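L-ribulose 3-epimerase (Mesorhizobium loti, PDB 3VYL) catalyses the epimerisation of ketoses at C3 with a bound manganese ion, probably interconverting L-ribulose and L-xylulose and accepting D-psicose and D-tagatose less efficiently. Local coordinates at residues A[63-68]-A[85-90]; A[141-146]-A[172-177]; A[120-125]-A[153-158]. One frame throughout, in Å; residues are numbered along the deposited sequence.

Contact 1: A[63-68]-A[85-90]; sequences ISIGLP and VEILNQ
Ile87 and Leu88, adjacent residues of the helix, receive the side chains of Ile65, Leu67 and Pro68 from segment 63-68. The contact is wholly apolar and is made largely by methyl groups. Ile87, whose CB points at the strand segment, divides its two branches between different partners. Its CG2, anti to the backbone N, meets the terminal methyl of Ile65, with Ile65 CD1 and Ile87 CG2 3.7 Å apart. The other branch, whose CG1 is anti to the carbonyl carbon, carries CD1 to the proline ring; there Ile87 CD1 lies 3.7 Å from Pro68 CG and 3.8 Å from Pro68 CD, the two side chains meeting tip to tip.

Ile65 approaches Ile87 at an oblique angle. Its CG1 sits between the backbone N and the carbonyl carbon (chi1 63°), while chi2 of 160° extends the chain to CD1, and Ile65 CD1 also comes within 4.3 Å of Leu88 CD1. The bonds leaving the backbone of Leu67 and Leu88 aim neither at nor away from the partner segment, and the ends of the side chains close on each other: Leu67 CD2 stands 3.7 Å from Leu88 CD1, the side chains crossing at about a right angle. Leu67 CD2 lies farther from Ile87 CG2, at 4.2 Å, so this one methyl borders both helix residues.

Beyond the two segments, Ile73 touches both Leu67 and Leu88, and Leu130 and Val133 of helix 120-139 cover Leu88 further. Ile63 and Ile65 also pack on Thr91, one turn further along helix 78-98. This layer of branched aliphatic side chains between strand 60-66 and helix 78-98 belongs to one beta-alpha-beta unit of the TIM barrel, in which the helix packs against the outside of the parallel sheet.

Contact 2: A[141-146]-A[172-177]; sequences GVTLNL and SDNIFL
Two neighbouring parallel strands of the TIM barrel, 143-147 and 175-180, pair here, and the sheet hydrogen bonding is extended at its start by the side chain of Asn174. Leu144 is gripped through both backbone polar atoms: its N donates to Asn174 O (2.9 Å) and its O accepts from Phe176 N (2.7 Å). Leu146 N then donates to Phe176 O at 2.9 Å. Before the strands begin, Asn174 ND2 donates to Val142 O over 2.7 Å, with an N-H...O angle of 166° and the acceptor close to the amide plane. Asn174 CG is anti to the backbone N (chi1 -159°), and the end of the side chain comes nearer the other segment; Asn174 OD1 lies 3.3 Å from Thr143 CG2.

Thr143 CG2 also meets the edge of the Phe176 ring, 3.8 Å from Phe176 CE2, on the face shared with Asn145. On the opposite face, Leu144 and Ile175 lie side by side, and both methyls of Leu146 touch Ile175 CG2 (3.7 Å from Leu146 CD2). Ile167 and Phe166 of helix 160-170 cover this side.

Asn174 ND2 also donates to Ala134 O of helix 120-139, while Thr143 OG1 is hydrogen-bonded to Arg101 O. The buried amide thus serves two backbone carbonyls, joining the start of the strand pair to the preceding helix.

Contact 3: A[120-125]-A[153-158]; sequences RDQWNR and ESNLLN
The first turns of helix 120-139 face an irregular loop, 153-158, with Trp123 and Leu156 the closest pair of residues, their CA atoms 7.4 Å apart. The loop follows strand 143-147 of the TIM barrel and leads to helix 160-170. Leu156 points at the helix, and its CD1 comes to 3.7 Å from Gln122 CD as the two side chains meet tip to tip; the same methyl is 3.9 Å from Trp123 CE3. Leu157 crosses the indole at about a right angle, with its CD2 3.9 Å from Trp123 CZ3. Outside the segments, Trp123 NE1 is hydrogen-bonded to Asp169 OD2, and the indole makes an edge-to-face stack with Phe166.

Neighbouring subunits reach this region too: Trp259 of a second subunit packs on Asn155, and Lys296 of a third packs on Trp123. Gln122 runs extended, with CG anti to the backbone N (chi1 -178°), and its carboxamide is inclined 45° to that of Asn155. Gln122 NE2 donates to Asn155 OD1 at 3.1 Å, with a nearly straight N-H...O angle of 170° and the acceptor in the plane of the Gln122 amide.

In the fold
From the N terminus, contact 1 comes first: strand 60-66 leads through a loop into helix 78-98, which folds back on the strand's end before the chain enters strand 102-104. It is complete before either other contact begins. Contacts 2 and 3 cross, their segments alternating along the chain. Contact 3 closes a loop of 27 residues and ties the start of helix 120-139 to the loop beyond strand 143-147; contact 2 closes one of 25 residues, holding helix 160-170, and joins that strand to the next in the barrel. The two touch through Leu146 CD2 and Leu157 CD1, 4.1 Å apart. Strand 143-147 ends at Glu147, a manganese ligand together with Asp180, His206 and Glu241.

Contact 1: A[63-68]-A[85-90]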
loop_
_atom_site.group_PDB
_atom_site.type_symbol
_atom_site.label_atom_id
_atom_site.label_comp_id
_atom_site.label_asym_id
_atom_site.label_seq_id
_atom_site.Cartn_x
_atom_site.Cartn_y
_atom_site.Cartn_z
ATOM N N ILE A 63 8.871 8.074 31.245
ATOM C CA ILE A 63 8.598 9.496 31.251
ATOM C C ILE A 63 9.128 10.154 29.967
ATOM O O ILE A 63 10.289 9.955 29.570
ATOM C CB ILE A 63 9.173 10.207 32.502
ATOM C CG1 ILE A 63 8.821 9.453 33.794
ATOM C CG2 ILE A 63 8.704 11.659 32.560
ATOM C CD1 ILE A 63 7.370 9.531 34.231
ATOM N N SER A 64 8.258 10.930 29.324
ATOM C CA SER A 64 8.625 11.695 28.149
ATOM C C SER A 64 8.335 13.146 28.423
ATOM O O SER A 64 7.325 13.470 29.041
ATOM C CB SER A 64 7.797 11.250 26.949
ATOM O OG SER A 64 6.430 11.593 27.128
ATOM N N ILE A 65 9.214 14.020 27.949
ATOM C CA ILE A 65 8.981 15.460 28.013
ATOM C C ILE A 65 9.407 16.083 26.687
ATOM O O ILE A 65 9.983 15.404 25.822
ATOM C CB ILE A 65 9.780 16.128 29.160
ATOM C CG1 ILE A 65 11.287 15.989 28.927
ATOM C CG2 ILE A 65 9.392 15.549 30.512
ATOM C CD1 ILE A 65 12.118 16.989 29.699
ATOM N N GLY A 66 9.118 17.374 26.535
ATOM C CA GLY A 66 9.659 18.174 25.447
ATOM C C GLY A 66 10.265 19.406 26.074
ATOM O O GLY A 66 9.558 20.157 26.736
ATOM N N LEU A 67 11.566 19.615 25.897
ATOM C CA LEU A 67 12.235 20.758 26.512
ATOM C C LEU A 67 11.521 22.056 26.149
ATOM O O LEU A 67 11.054 22.199 25.018
ATOM C CB LEU A 67 13.721 20.832 26.111
ATOM C CG LEU A 67 14.721 19.848 26.750
ATOM C CD1 LEU A 67 16.092 19.955 26.112
ATOM C CD2 LEU A 67 14.821 20.052 28.257
ATOM N N PRO A 68 11.400 22.991 27.121
ATOM C CA PRO A 68 10.823 24.318 26.837
ATOM C C PRO A 68 11.819 25.208 26.121
ATOM O O PRO A 68 13.013 24.969 26.210
ATOM C CB PRO A 68 10.516 24.878 28.230
ATOM C CG PRO A 68 11.475 24.183 29.129
ATOM C CD PRO A 68 11.658 22.804 28.562
ATOM N N VAL A 85 19.588 21.292 31.166
ATOM C CA VAL A 85 20.251 20.247 31.949
ATOM C C VAL A 85 19.535 20.011 33.283
ATOM O O VAL A 85 19.328 18.863 33.678
ATOM C CB VAL A 85 21.751 20.547 32.163
ATOM C CG1 VAL A 85 22.400 19.491 33.035
ATOM C CG2 VAL A 85 22.477 20.630 30.830
ATOM N N GLU A 86 19.132 21.081 33.963
ATOM C CA GLU A 86 18.451 20.917 35.251
ATOM C C GLU A 86 17.064 20.282 35.121
ATOM O O GLU A 86 16.638 19.539 36.015
ATOM C CB GLU A 86 18.405 22.236 36.049
ATOM C CG GLU A 86 17.840 22.126 37.478
ATOM C CD GLU A 86 18.591 21.144 38.389
ATOM O OE1 GLU A 86 19.792 20.850 38.148
ATOM O OE2 GLU A 86 17.973 20.672 39.374
ATOM N N ILE A 87 16.365 20.564 34.020
ATOM C CA ILE A 87 15.085 19.897 33.748
ATOM C C ILE A 87 15.330 18.411 33.457
ATOM O O ILE A 87 14.594 17.544 33.945
ATOM C CB ILE A 87 14.294 20.560 32.598
ATOM C CG1 ILE A 87 13.716 21.905 33.060
ATOM C CG2 ILE A 87 13.158 19.648 32.127
ATOM C CD1 ILE A 87 13.449 22.884 31.940
ATOM N N LEU A 88 16.375 18.135 32.676
ATOM C CA LEU A 88 16.786 16.766 32.369
ATOM C C LEU A 88 17.100 15.951 33.627
ATOM O O LEU A 88 16.551 14.852 33.816
ATOM C CB LEU A 88 17.982 16.781 31.413
ATOM C CG LEU A 88 17.789 16.533 29.911
ATOM C CD1 LEU A 88 16.397 16.878 29.406
ATOM C CD2 LEU A 88 18.848 17.292 29.130
ATOM N N ASN A 89 17.963 16.507 34.486
ATOM C CA ASN A 89 18.380 15.855 35.734
ATOM C C ASN A 89 17.199 15.540 36.650
ATOM O O ASN A 89 17.157 14.482 37.290
ATOM C CB ASN A 89 19.408 16.705 36.480
ATOM C CG ASN A 89 20.785 16.669 35.840
ATOM O OD1 ASN A 89 21.232 15.637 35.333
ATOM N ND2 ASN A 89 21.477 17.800 35.878
ATOM N N GLN A 90 16.236 16.456 36.694
ATOM C CA GLN A 90 15.057 16.276 37.525
ATOM C C GLN A 90 14.173 15.159 36.974
ATOM O O GLN A 90 13.706 14.302 37.719
ATOM C CB GLN A 90 14.292 17.593 37.633
ATOM C CG GLN A 90 13.495 17.749 38.920
ATOM C CD GLN A 90 12.919 19.148 39.087
ATOM O OE1 GLN A 90 13.412 20.114 38.492
ATOM N NE2 GLN A 90 11.869 19.263 39.898
#

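Contact 2: A[141-146]-A[172-177]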
loop_
_atom_site.group_PDB
_atom_site.type_symbol
_atom_site.label_atom_id
_atom_site.label_comp_id
_atom_site.label_asym_id
_atom_site.label_seq_id
_atom_site.Cartn_x
_atom_site.Cartn_y
_atom_site.Cartn_z
ATOM N N GLY A 141 20.077 4.250 36.620
ATOM C CA GLY A 141 19.489 3.025 36.056
ATOM C C GLY A 141 18.437 3.303 34.994
ATOM O O GLY A 141 17.391 2.644 34.960
ATOM N N VAL A 142 18.706 4.298 34.143
ATOM C CA VAL A 142 17.766 4.721 33.097
ATOM C C VAL A 142 18.451 5.089 31.783
ATOM O O VAL A 142 19.547 5.645 31.761
ATOM C CB VAL A 142 16.825 5.887 33.530
ATOM C CG1 VAL A 142 15.994 5.518 34.757
ATOM C CG2 VAL A 142 17.590 7.186 33.733
ATOM N N THR A 143 17.777 4.779 30.685
ATOM C CA THR A 143 18.285 5.095 29.346
ATOM C C THR A 143 17.739 6.441 28.866
ATOM O O THR A 143 16.661 6.859 29.288
ATOM C CB THR A 143 17.850 4.003 28.364
ATOM O OG1 THR A 143 16.430 3.805 28.485
ATOM C CG2 THR A 143 18.561 2.694 28.688
ATOM N N LEU A 144 18.490 7.133 28.017
ATOM C CA LEU A 144 17.963 8.317 27.330
ATOM C C LEU A 144 17.576 7.965 25.884
ATOM O O LEU A 144 18.416 7.527 25.085
ATOM C CB LEU A 144 18.967 9.479 27.327
ATOM C CG LEU A 144 19.488 10.233 28.566
ATOM C CD1 LEU A 144 20.365 11.398 28.121
ATOM C CD2 LEU A 144 18.397 10.719 29.517
ATOM N N ASN A 145 16.304 8.159 25.553
ATOM C CA ASN A 145 15.824 7.917 24.196
ATOM C C ASN A 145 15.387 9.208 23.535
ATOM O O ASN A 145 14.386 9.813 23.921
ATOM C CB ASN A 145 14.696 6.890 24.197
ATOM C CG ASN A 145 14.966 5.745 25.146
ATOM O OD1 ASN A 145 14.857 5.906 26.364
ATOM N ND2 ASN A 145 15.337 4.587 24.599
ATOM N N LEU A 146 16.167 9.617 22.541
ATOM C CA LEU A 146 15.978 10.865 21.822
ATOM C C LEU A 146 14.816 10.793 20.833
ATOM O O LEU A 146 14.917 10.058 19.844
ATOM C CB LEU A 146 17.263 11.176 21.067
ATOM C CG LEU A 146 18.299 12.107 21.695
ATOM C CD1 LEU A 146 18.512 11.883 23.187
ATOM C CD2 LEU A 146 19.599 11.999 20.923
ATOM N N SER A 172 28.216 8.380 23.483
ATOM C CA SER A 172 27.588 7.629 24.555
ATOM C C SER A 172 27.041 6.268 24.131
ATOM O O SER A 172 26.770 6.021 22.954
ATOM C CB SER A 172 26.480 8.442 25.210
ATOM O OG SER A 172 25.793 7.639 26.159
ATOM N N ASP A 173 26.884 5.395 25.121
ATOM C CA ASP A 173 26.193 4.127 24.960
ATOM C C ASP A 173 24.964 4.038 25.879
ATOM O O ASP A 173 24.487 2.941 26.189
ATOM C CB ASP A 173 27.148 2.955 25.212
ATOM C CG ASP A 173 27.830 3.027 26.579
ATOM O OD1 ASP A 173 29.075 2.889 26.618
ATOM O OD2 ASP A 173 27.133 3.216 27.609
ATOM N N ASN A 174 24.470 5.193 26.330
ATOM C CA ASN A 174 23.194 5.243 27.040
ATOM C C ASN A 174 22.196 6.181 26.348
ATOM O O ASN A 174 21.164 6.564 26.910
ATOM C CB ASN A 174 23.382 5.595 28.517
ATOM C CG ASN A 174 22.193 5.175 29.365
ATOM O OD1 ASN A 174 21.541 4.170 29.076
ATOM N ND2 ASN A 174 21.891 5.951 30.402
ATOM N N ILE A 175 22.514 6.547 25.114
ATOM C CA ILE A 175 21.601 7.338 24.308
ATOM C C ILE A 175 21.089 6.523 23.114
ATOM O O ILE A 175 21.856 6.120 22.235
ATOM C CB ILE A 175 22.229 8.680 23.874
ATOM C CG1 ILE A 175 22.539 9.538 25.103
ATOM C CG2 ILE A 175 21.288 9.430 22.940
ATOM C CD1 ILE A 175 23.421 10.733 24.821
ATOM N N PHE A 176 19.784 6.277 23.113
ATOM C CA PHE A 176 19.126 5.545 22.037
ATOM C C PHE A 176 18.115 6.415 21.281
ATOM O O PHE A 176 17.957 7.602 21.580
ATOM C CB PHE A 176 18.460 4.283 22.591
ATOM C CG PHE A 176 19.414 3.355 23.283
ATOM C CD1 PHE A 176 20.326 2.593 22.549
ATOM C CD2 PHE A 176 19.410 3.239 24.674
ATOM C CE1 PHE A 176 21.209 1.737 23.189
ATOM C CE2 PHE A 176 20.297 2.382 25.316
ATOM C CZ PHE A 176 21.195 1.633 24.573
ATOM N N LEU A 177 17.452 5.818 20.292
ATOM C CA LEU A 177 16.439 6.511 19.498
ATOM C C LEU A 177 15.026 6.240 19.976
ATOM O O LEU A 177 14.674 5.110 20.351
ATOM C CB LEU A 177 16.533 6.149 18.016
ATOM C CG LEU A 177 17.731 6.632 17.214
ATOM C CD1 LEU A 177 17.641 6.020 15.825
ATOM C CD2 LEU A 177 17.789 8.152 17.154
#

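Contact 3: A[120-125]-A[153-158]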
loop_
_atom_site.group_PDB
_atom_site.type_symbol
_atom_site.label_atom_id
_atom_site.label_comp_id
_atom_site.label_asym_id
_atom_site.label_seq_id
_atom_site.Cartn_x
_atom_site.Cartn_y
_atom_site.Cartn_z
ATOM N N ARG A 120 25.622 23.943 13.138
ATOM C CA ARG A 120 26.488 22.871 13.634
ATOM C C ARG A 120 26.839 23.046 15.111
ATOM O O ARG A 120 26.930 22.070 15.863
ATOM C CB ARG A 120 27.755 22.751 12.787
ATOM C CG ARG A 120 28.704 21.662 13.273
ATOM C CD ARG A 120 29.553 21.119 12.138
ATOM N NE ARG A 120 28.909 20.001 11.446
ATOM C CZ ARG A 120 29.053 19.754 10.150
ATOM N NH1 ARG A 120 28.436 18.716 9.594
ATOM N NH2 ARG A 120 29.798 20.562 9.401
ATOM N N ASP A 121 27.037 24.295 15.525
ATOM C CA ASP A 121 27.321 24.586 16.926
ATOM C C ASP A 121 26.158 24.174 17.812
ATOM O O ASP A 121 26.371 23.663 18.916
ATOM C CB ASP A 121 27.655 26.063 17.129
ATOM C CG ASP A 121 28.904 26.486 16.383
ATOM O OD1 ASP A 121 29.733 25.604 16.028
ATOM O OD2 ASP A 121 29.048 27.714 16.160
ATOM N N GLN A 122 24.935 24.389 17.325
ATOM C CA GLN A 122 23.733 23.922 18.026
ATOM C C GLN A 122 23.810 22.406 18.191
ATOM O O GLN A 122 23.625 21.884 19.295
ATOM C CB GLN A 122 22.472 24.316 17.250
ATOM C CG GLN A 122 21.149 23.932 17.907
ATOM C CD GLN A 122 20.007 23.869 16.911
ATOM O OE1 GLN A 122 20.187 24.154 15.728
ATOM N NE2 GLN A 122 18.831 23.476 17.381
ATOM N N TRP A 123 24.106 21.721 17.085
ATOM C CA TRP A 123 24.318 20.272 17.062
ATOM C C TRP A 123 25.316 19.827 18.104
ATOM O O TRP A 123 24.987 19.026 18.986
ATOM C CB TRP A 123 24.769 19.841 15.664
ATOM C CG TRP A 123 24.840 18.349 15.449
ATOM C CD1 TRP A 123 25.847 17.479 15.853
ATOM C CD2 TRP A 123 23.869 17.503 14.743
ATOM N NE1 TRP A 123 25.570 16.195 15.467
ATOM C CE2 TRP A 123 24.398 16.138 14.800
ATOM C CE3 TRP A 123 22.654 17.730 14.101
ATOM C CZ2 TRP A 123 23.730 15.066 14.221
ATOM C CZ3 TRP A 123 21.988 16.640 13.528
ATOM C CH2 TRP A 123 22.513 15.342 13.591
ATOM N N ASN A 124 26.540 20.362 18.021
ATOM C CA ASN A 124 27.629 19.977 18.930
ATOM C C ASN A 124 27.315 20.243 20.418
ATOM O O ASN A 124 27.599 19.395 21.272
ATOM C CB ASN A 124 28.967 20.615 18.505
ATOM C CG ASN A 124 29.393 20.237 17.078
ATOM O OD1 ASN A 124 29.141 19.122 16.592
ATOM N ND2 ASN A 124 30.049 21.176 16.403
ATOM N N ARG A 125 26.715 21.399 20.715
ATOM C CA ARG A 125 26.320 21.747 22.087
ATOM C C ARG A 125 25.401 20.690 22.689
ATOM O O ARG A 125 25.663 20.168 23.781
ATOM C CB ARG A 125 25.622 23.114 22.145
ATOM C CG ARG A 125 26.528 24.324 21.991
ATOM C CD ARG A 125 25.816 25.611 22.402
ATOM N NE ARG A 125 24.877 26.104 21.388
ATOM C CZ ARG A 125 25.200 26.887 20.360
ATOM N NH1 ARG A 125 26.445 27.276 20.172
ATOM N NH2 ARG A 125 24.268 27.271 19.503
ATOM N N GLU A 153 8.163 20.667 14.984
ATOM C CA GLU A 153 8.334 20.501 16.397
ATOM C C GLU A 153 9.773 20.587 16.932
ATOM O O GLU A 153 9.983 20.784 18.089
ATOM C CB GLU A 153 7.617 19.252 16.823
ATOM C CG GLU A 153 6.173 19.237 16.380
ATOM C CD GLU A 153 5.326 18.312 17.176
ATOM O OE1 GLU A 153 5.667 18.058 18.292
ATOM O OE2 GLU A 153 4.330 17.812 16.706
ATOM N N SER A 154 10.748 20.437 16.067
ATOM C CA SER A 154 12.112 20.705 16.389
ATOM C C SER A 154 12.817 21.010 15.109
ATOM O O SER A 154 12.362 20.643 14.072
ATOM C CB SER A 154 12.771 19.503 17.018
ATOM O OG SER A 154 14.094 19.781 17.373
ATOM N N ASN A 155 13.945 21.677 15.175
ATOM C CA ASN A 155 14.682 21.901 13.973
ATOM C C ASN A 155 15.922 21.091 13.854
ATOM O O ASN A 155 16.676 21.269 12.959
ATOM C CB ASN A 155 14.957 23.372 13.757
ATOM C CG ASN A 155 15.910 23.934 14.738
ATOM O OD1 ASN A 155 16.172 23.362 15.740
ATOM N ND2 ASN A 155 16.413 25.070 14.449
ATOM N N LEU A 156 16.132 20.179 14.769
ATOM C CA LEU A 156 17.370 19.469 14.776
ATOM C C LEU A 156 17.285 18.040 14.328
ATOM O O LEU A 156 17.810 17.700 13.326
ATOM C CB LEU A 156 17.982 19.530 16.168
ATOM C CG LEU A 156 19.468 19.349 16.404
ATOM C CD1 LEU A 156 20.262 20.361 15.650
ATOM C CD2 LEU A 156 19.735 19.503 17.871
ATOM N N LEU A 157 16.629 17.202 15.088
ATOM C CA LEU A 157 16.538 15.815 14.714
ATOM C C LEU A 157 15.192 15.433 14.208
ATOM O O LEU A 157 14.311 15.166 14.966
ATOM C CB LEU A 157 16.870 14.945 15.901
ATOM C CG LEU A 157 18.068 15.261 16.751
ATOM C CD1 LEU A 157 18.125 14.283 17.864
ATOM C CD2 LEU A 157 19.336 15.178 15.973
ATOM N N ASN A 158 15.086 15.350 12.901
ATOM C CA ASN A 158 13.834 15.087 12.240
ATOM C C ASN A 158 13.882 13.766 11.569
ATOM O O ASN A 158 12.919 13.291 11.115
ATOM C CB ASN A 158 13.508 16.164 11.192
ATOM C CG ASN A 158 13.431 17.547 11.763
ATOM O OD1 ASN A 158 12.854 17.770 12.792
ATOM N ND2 ASN A 158 14.021 18.466 11.097
#